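Local coordinates for surface presentation of antigens protein SpaO (PDB 4TT9), which is required for surface presentation and secretion of the Ipa invasion antigens, and belongs to the FliN/MopA/SpaO family of C-ring proteins of type III secretion, at residues M37-E40 with N41-F44. Residues are numbered along the deposited sequence; the frame is centred on the assembly and turned at random.
Sequences MYVE and NELF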
ATOM      1  N   MET B  37       1.068   8.410 -19.306  1.00 81.66           N
ATOM      2  CA  MET B  37       0.036   7.536 -19.862  1.00 90.11           C
ATOM      3  C   MET B  37      -0.995   7.086 -18.824  1.00 93.15           C
ATOM      4  O   MET B  37      -1.856   6.252 -19.113  1.00 98.41           O
ATOM      5  CB  MET B  37       0.682   6.331 -20.536  1.00 91.78           C
ATOM      6  CG  MET B  37       1.688   6.714 -21.602  1.00 90.88           C
ATOM      7  SD  MET B  37       2.889   5.405 -21.872  1.00 84.89           S
ATOM      8  CE  MET B  37       3.747   6.031 -23.316  1.00 68.85           C
ATOM      9  N   TYR B  38      -0.900   7.655 -17.627  1.00104.86           N
ATOM     10  CA  TYR B  38      -1.893   7.476 -16.572  1.00 94.45           C
ATOM     11  C   TYR B  38      -2.855   8.681 -16.539  1.00 98.98           C
ATOM     12  O   TYR B  38      -2.407   9.822 -16.409  1.00104.99           O
ATOM     13  CB  TYR B  38      -1.174   7.348 -15.233  1.00 85.61           C
ATOM     14  CG  TYR B  38      -0.619   5.972 -14.948  1.00 81.27           C
ATOM     15  CD1 TYR B  38       0.209   5.320 -15.856  1.00 83.34           C
ATOM     16  CD2 TYR B  38      -0.917   5.332 -13.756  1.00 74.23           C
ATOM     17  CE1 TYR B  38       0.708   4.061 -15.584  1.00 80.95           C
ATOM     18  CE2 TYR B  38      -0.427   4.078 -13.475  1.00 74.17           C
ATOM     19  CZ  TYR B  38       0.382   3.445 -14.388  1.00 78.60           C
ATOM     20  OH  TYR B  38       0.864   2.190 -14.091  1.00 77.22           O
ATOM     21  N   VAL B  39      -4.163   8.435 -16.661  1.00 92.36           N
ATOM     22  CA  VAL B  39      -5.167   9.515 -16.696  1.00 89.99           C
ATOM     23  C   VAL B  39      -6.273   9.340 -15.639  1.00 80.90           C
ATOM     24  O   VAL B  39      -6.423   8.264 -15.087  1.00 67.73           O
ATOM     25  CB  VAL B  39      -5.827   9.641 -18.102  1.00 80.49           C
ATOM     26  CG1 VAL B  39      -4.778   9.787 -19.197  1.00 76.77           C
ATOM     27  CG2 VAL B  39      -6.720   8.450 -18.381  1.00 74.57           C
ATOM     28  N   GLU B  40      -7.050  10.390 -15.361  1.00 86.62           N
ATOM     29  CA  GLU B  40      -8.136  10.305 -14.370  1.00 79.57           C
ATOM     30  C   GLU B  40      -9.251   9.397 -14.882  1.00 78.45           C
ATOM     31  O   GLU B  40      -9.390   9.207 -16.089  1.00 84.10           O
ATOM     32  CB  GLU B  40      -8.685  11.699 -14.016  1.00 80.98           C
ATOM     33  CG  GLU B  40      -9.414  11.789 -12.662  1.00 71.20           C
ATOM     34  CD  GLU B  40      -9.300  13.170 -12.020  1.00 72.78           C
ATOM     35  OE1 GLU B  40      -8.351  13.915 -12.345  1.00 71.01           O
ATOM     36  OE2 GLU B  40     -10.155  13.506 -11.178  1.00 74.37           O
ATOM     37  N   ASN B  41     -10.036   8.838 -13.964  1.00 76.50           N
ATOM     38  CA  ASN B  41     -11.018   7.798 -14.290  1.00 77.62           C
ATOM     39  C   ASN B  41     -10.485   6.662 -15.179  1.00 79.03           C
ATOM     40  O   ASN B  41     -11.241   6.066 -15.948  1.00 82.93           O
ATOM     41  CB  ASN B  41     -12.310   8.395 -14.872  1.00 80.15           C
ATOM     42  CG  ASN B  41     -13.289   8.834 -13.794  1.00 78.10           C
ATOM     43  OD1 ASN B  41     -13.141   8.484 -12.620  1.00 75.49           O
ATOM     44  ND2 ASN B  41     -14.303   9.592 -14.190  1.00 78.65           N
ATOM     45  N   GLU B  42      -9.187   6.376 -15.075  1.00 74.86           N
ATOM     46  CA  GLU B  42      -8.593   5.216 -15.737  1.00 74.01           C
ATOM     47  C   GLU B  42      -8.709   3.974 -14.840  1.00 69.18           C
ATOM     48  O   GLU B  42      -8.987   4.074 -13.639  1.00 52.29           O
ATOM     49  CB  GLU B  42      -7.130   5.486 -16.118  1.00 59.65           C
ATOM     50  CG  GLU B  42      -6.583   4.583 -17.220  1.00 72.50           C
ATOM     51  CD  GLU B  42      -5.201   4.985 -17.691  1.00 76.36           C
ATOM     52  OE1 GLU B  42      -4.748   6.094 -17.341  1.00 77.67           O
ATOM     53  OE2 GLU B  42      -4.572   4.188 -18.416  1.00 77.96           O
ATOM     54  N   LEU B  43      -8.522   2.801 -15.429  1.00 65.70           N
ATOM     55  CA  LEU B  43      -8.640   1.564 -14.685  1.00 54.97           C
ATOM     56  C   LEU B  43      -7.511   0.623 -15.062  1.00 53.51           C
ATOM     57  O   LEU B  43      -7.354   0.244 -16.228  1.00 53.80           O
ATOM     58  CB  LEU B  43     -10.000   0.917 -14.948  1.00 52.63           C
ATOM     59  CG  LEU B  43     -10.264  -0.469 -14.354  1.00 50.33           C
ATOM     60  CD1 LEU B  43     -10.283  -0.463 -12.826  1.00 51.90           C
ATOM     61  CD2 LEU B  43     -11.557  -1.041 -14.901  1.00 52.43           C
ATOM     62  N   PHE B  44      -6.722   0.257 -14.061  1.00 56.65           N
ATOM     63  CA  PHE B  44      -5.592  -0.637 -14.250  1.00 59.26           C
ATOM     64  C   PHE B  44      -5.862  -1.970 -13.595  1.00 62.10           C
ATOM     65  O   PHE B  44      -6.727  -2.089 -12.728  1.00 61.78           O
ATOM     66  CB  PHE B  44      -4.331  -0.038 -13.645  1.00 54.14           C
ATOM     67  CG  PHE B  44      -3.813   1.152 -14.388  1.00 54.97           C
ATOM     68  CD1 PHE B  44      -2.998   0.989 -15.499  1.00 57.46           C
ATOM     69  CD2 PHE B  44      -4.129   2.434 -13.971  1.00 51.95           C
ATOM     70  CE1 PHE B  44      -2.517   2.079 -16.184  1.00 61.52           C
ATOM     71  CE2 PHE B  44      -3.649   3.528 -14.650  1.00 56.60           C
ATOM     72  CZ  PHE B  44      -2.845   3.352 -15.760  1.00 63.45           C
TER
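Val39 and Glu42 face each other across a beta turn close to type II, with Glu40 and Asn41 at its corners; Asn41 takes a left-handed backbone conformation. The turn reverses the chain between helix 32-36 and strand 43-45 of the C-terminal SpoA domain. Its backbone bond is weak: Glu42 N to Val39 O is 3.3 Å, with a bent N-H...O angle of 132°. The Glu42 side chain adds a second link. Its CG lies anti to the backbone N, and the chain beyond runs extended, back to the other arm. There OE1 accepts the N-H of Val39, nearly along the carboxylate C-O axis. The bond is fairly straight at 159°. Its length, 2.5 Å from Val39 N to Glu42 OE1, is shorter than usual for N-H...O and is doubtful in detail. Val39 CG2 also lies close to this oxygen, 3.2 Å from Glu42 OE1, and shares that doubt.

Further along, the rings of Tyr38 and Phe44 form an offset stack. Their centroids are 4.1 Å apart and their planes are tilted by 25°. Lys28 and Met30 of strand 18-31 also pack on Tyr38. Leu43 and Phe44 pair antiparallel with a strand of the second subunit, so the sheet continues across the dimer interface. Ile79 of that subunit packs on Glu42 and Phe44. Within the stack, Phe44 CZ sits over the middle of the Tyr38 ring, 3.4 Å from Tyr38 CE2.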